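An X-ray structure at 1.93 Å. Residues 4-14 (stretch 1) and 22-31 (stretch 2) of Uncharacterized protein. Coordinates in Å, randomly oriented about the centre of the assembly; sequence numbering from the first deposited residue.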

# COMPACT_ATOMS: atom_id res chain seq x y z
N ASP A 4 -12.95 -12.54 5.45
CA ASP A 4 -13.60 -11.25 5.08
C ASP A 4 -13.17 -10.90 3.64
O ASP A 4 -11.99 -10.64 3.37
CB ASP A 4 -13.28 -10.13 6.10
CG ASP A 4 -13.96 -8.77 5.77
OD1 ASP A 4 -14.69 -8.59 4.76
OD2 ASP A 4 -13.71 -7.82 6.55
N PRO A 5 -14.13 -10.91 2.69
CA PRO A 5 -13.75 -10.72 1.30
C PRO A 5 -13.12 -9.35 1.05
O PRO A 5 -12.35 -9.21 0.11
CB PRO A 5 -15.09 -10.83 0.54
CG PRO A 5 -15.98 -11.61 1.43
CD PRO A 5 -15.59 -11.16 2.81
N ARG A 6 -13.51 -8.36 1.86
CA ARG A 6 -12.98 -7.03 1.73
C ARG A 6 -11.44 -7.01 1.88
O ARG A 6 -10.80 -6.19 1.26
CB ARG A 6 -13.59 -6.06 2.77
CG ARG A 6 -15.09 -5.71 2.61
CD ARG A 6 -15.52 -4.75 3.74
NE ARG A 6 -15.84 -5.46 4.98
CZ ARG A 6 -16.23 -4.89 6.13
NH1 ARG A 6 -16.33 -3.57 6.25
NH2 ARG A 6 -16.52 -5.65 7.19
N THR A 7 -10.89 -7.92 2.69
CA THR A 7 -9.46 -7.93 3.00
C THR A 7 -8.71 -9.17 2.49
O THR A 7 -7.58 -9.41 2.91
CB THR A 7 -9.23 -7.77 4.53
OG1 THR A 7 -9.81 -8.86 5.22
CG2 THR A 7 -9.89 -6.50 5.05
N GLN A 8 -9.32 -9.92 1.57
CA GLN A 8 -8.65 -11.02 0.85
C GLN A 8 -8.19 -10.52 -0.53
O GLN A 8 -8.99 -10.34 -1.45
CB GLN A 8 -9.59 -12.23 0.65
N PRO A 9 -6.88 -10.31 -0.69
CA PRO A 9 -6.36 -9.82 -1.95
C PRO A 9 -6.31 -10.92 -3.03
O PRO A 9 -5.89 -12.03 -2.74
CB PRO A 9 -4.96 -9.37 -1.58
CG PRO A 9 -4.53 -10.36 -0.56
CD PRO A 9 -5.78 -10.63 0.25
N LEU A 10 -6.70 -10.57 -4.26
CA LEU A 10 -6.60 -11.47 -5.41
C LEU A 10 -5.36 -11.18 -6.27
O LEU A 10 -4.74 -12.09 -6.82
CB LEU A 10 -7.89 -11.32 -6.25
CG LEU A 10 -9.22 -11.58 -5.52
CD1 LEU A 10 -10.42 -11.23 -6.41
CD2 LEU A 10 -9.28 -13.03 -5.08
N GLU A 11 -5.00 -9.90 -6.40
CA GLU A 11 -3.81 -9.53 -7.18
C GLU A 11 -3.39 -8.13 -6.78
O GLU A 11 -4.24 -7.31 -6.39
CB GLU A 11 -4.15 -9.54 -8.68
CG GLU A 11 -3.01 -9.21 -9.63
CD GLU A 11 -3.41 -9.46 -11.08
OE1 GLU A 11 -3.52 -10.64 -11.43
OE2 GLU A 11 -3.63 -8.48 -11.85
N ILE A 12 -2.08 -7.88 -6.88
CA ILE A 12 -1.48 -6.58 -6.54
C ILE A 12 -0.66 -6.10 -7.75
O ILE A 12 0.13 -6.84 -8.32
CB ILE A 12 -0.56 -6.70 -5.29
CG1 ILE A 12 -1.35 -7.19 -4.07
CG2 ILE A 12 0.10 -5.33 -4.96
CD1 ILE A 12 -1.43 -8.72 -3.98
N ARG A 13 -0.87 -4.86 -8.15
CA ARG A 13 -0.20 -4.29 -9.31
C ARG A 13 0.38 -2.96 -8.93
O ARG A 13 -0.31 -1.95 -9.00
CB ARG A 13 -1.18 -4.07 -10.46
CG ARG A 13 -1.73 -5.35 -11.00
CD ARG A 13 -2.77 -5.06 -12.05
NE ARG A 13 -3.96 -4.38 -11.52
CZ ARG A 13 -4.99 -4.99 -10.94
NH1 ARG A 13 -5.01 -6.30 -10.77
NH2 ARG A 13 -6.02 -4.27 -10.52
N PRO A 14 1.67 -2.92 -8.58
CA PRO A 14 2.28 -1.61 -8.38
C PRO A 14 2.66 -0.97 -9.73
O PRO A 14 3.46 -1.53 -10.49
CB PRO A 14 3.50 -1.92 -7.52
CG PRO A 14 3.81 -3.34 -7.74
CD PRO A 14 2.58 -4.03 -8.29
N GLU A 22 -2.45 -0.89 -7.24
CA GLU A 22 -3.79 -1.45 -7.35
C GLU A 22 -3.82 -2.78 -6.62
O GLU A 22 -2.87 -3.55 -6.69
CB GLU A 22 -4.17 -1.66 -8.80
CG GLU A 22 -4.20 -0.38 -9.59
CD GLU A 22 -4.95 -0.54 -10.90
OE1 GLU A 22 -4.86 -1.62 -11.50
OE2 GLU A 22 -5.59 0.40 -11.37
N VAL A 23 -4.90 -3.03 -5.91
CA VAL A 23 -5.14 -4.31 -5.24
C VAL A 23 -6.58 -4.70 -5.53
O VAL A 23 -7.50 -3.93 -5.28
CB VAL A 23 -4.95 -4.24 -3.71
CG1 VAL A 23 -5.17 -5.67 -3.11
CG2 VAL A 23 -3.59 -3.65 -3.34
N ASP A 24 -6.75 -5.87 -6.12
CA ASP A 24 -8.07 -6.44 -6.37
C ASP A 24 -8.42 -7.26 -5.15
O ASP A 24 -7.61 -8.07 -4.69
CB ASP A 24 -8.04 -7.38 -7.54
CG ASP A 24 -7.86 -6.69 -8.88
OD1 ASP A 24 -8.15 -5.48 -9.08
OD2 ASP A 24 -7.44 -7.43 -9.77
N TRP A 25 -9.64 -7.07 -4.65
CA TRP A 25 -10.10 -7.73 -3.42
C TRP A 25 -11.25 -8.67 -3.75
O TRP A 25 -11.86 -8.50 -4.80
CB TRP A 25 -10.60 -6.69 -2.44
CG TRP A 25 -9.62 -5.63 -2.04
CD1 TRP A 25 -9.61 -4.34 -2.45
CD2 TRP A 25 -8.53 -5.77 -1.13
NE1 TRP A 25 -8.58 -3.66 -1.85
CE2 TRP A 25 -7.90 -4.52 -1.03
CE3 TRP A 25 -8.01 -6.84 -0.39
CZ2 TRP A 25 -6.79 -4.29 -0.18
CZ3 TRP A 25 -6.93 -6.62 0.45
CH2 TRP A 25 -6.31 -5.35 0.53
N ALA A 26 -11.56 -9.58 -2.84
CA ALA A 26 -12.60 -10.60 -3.06
C ALA A 26 -14.05 -10.06 -3.08
O ALA A 26 -14.93 -10.72 -3.63
CB ALA A 26 -12.45 -11.71 -2.06
N ASP A 27 -14.33 -8.87 -2.52
CA ASP A 27 -15.67 -8.26 -2.65
C ASP A 27 -15.89 -7.56 -4.03
O ASP A 27 -16.90 -6.86 -4.25
CB ASP A 27 -15.92 -7.28 -1.48
CG ASP A 27 -15.06 -6.03 -1.56
OD1 ASP A 27 -13.95 -6.14 -2.18
OD2 ASP A 27 -15.47 -4.94 -1.04
N GLY A 28 -14.91 -7.71 -4.94
CA GLY A 28 -14.95 -7.09 -6.27
C GLY A 28 -14.40 -5.69 -6.32
O GLY A 28 -14.34 -5.09 -7.38
N HIS A 29 -14.00 -5.15 -5.17
CA HIS A 29 -13.44 -3.82 -5.15
C HIS A 29 -11.96 -3.88 -5.61
O HIS A 29 -11.30 -4.88 -5.39
CB HIS A 29 -13.54 -3.24 -3.74
CG HIS A 29 -13.12 -1.82 -3.67
ND1 HIS A 29 -13.70 -0.84 -4.45
CD2 HIS A 29 -12.16 -1.20 -2.94
CE1 HIS A 29 -13.12 0.32 -4.20
NE2 HIS A 29 -12.18 0.13 -3.30
N THR A 30 -11.50 -2.82 -6.27
CA THR A 30 -10.07 -2.62 -6.54
C THR A 30 -9.67 -1.31 -5.87
O THR A 30 -10.27 -0.26 -6.14
CB THR A 30 -9.75 -2.58 -8.03
OG1 THR A 30 -10.21 -3.78 -8.64
CG2 THR A 30 -8.22 -2.43 -8.29
N SER A 31 -8.69 -1.38 -4.98
CA SER A 31 -8.15 -0.16 -4.38
C SER A 31 -7.11 0.38 -5.31
O SER A 31 -6.39 -0.39 -5.96
CB SER A 31 -7.52 -0.45 -3.02
OG SER A 31 -8.46 -0.97 -2.10

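Antiparallel strands pair through their backbones and then sort their side chains by face, and these two stretches illustrate both steps. The strand segments through Ile12 and Val23 run at 168° to each other. Arg13 and Glu22 form a reciprocal pair, Arg13 N to Glu22 O at 2.8 Å and Glu22 N to Arg13 O at 3.0 Å. Asp24 instead divides its bonds: its N donates to Glu11 O (2.9 Å), while its O accepts from Leu10 N (2.7 Å). The split marks a beta bulge, for the register shifts by one between Pro9 and Glu11. Beyond it the ladder loosens to weak bonds, from Ala26 N to Gln8 O (3.0 Å) and from Asp27 N to Pro5 O (3.3 Å).

One face carries charge. The Arg13 guanidinium meets its acidic partners near its own plane, where its N-H groups point: NE bonds Glu22 OE1 at 2.9 Å, and NH1 and NH2 reach Asp24 OD2 (2.9 Å) and OD1 (2.8 Å) in a two-pronged salt bridge. Arg13 NH1 also forms a salt bridge with Glu11 OE2 (2.8 Å), within its own stretch, so one cation bridges three clustered carboxylates and offsets part of their mutual repulsion.

The other face is apolar. Pro9 CB lies 4.0 Å from Val23 CG1 and 3.9 Å from Trp25 CZ3, while Ile12 CG1 approaches Val23 CG1 at 4.2 Å. Trp25 NE1 is satisfied within its own stretch by Ser31 OG (2.7 Å).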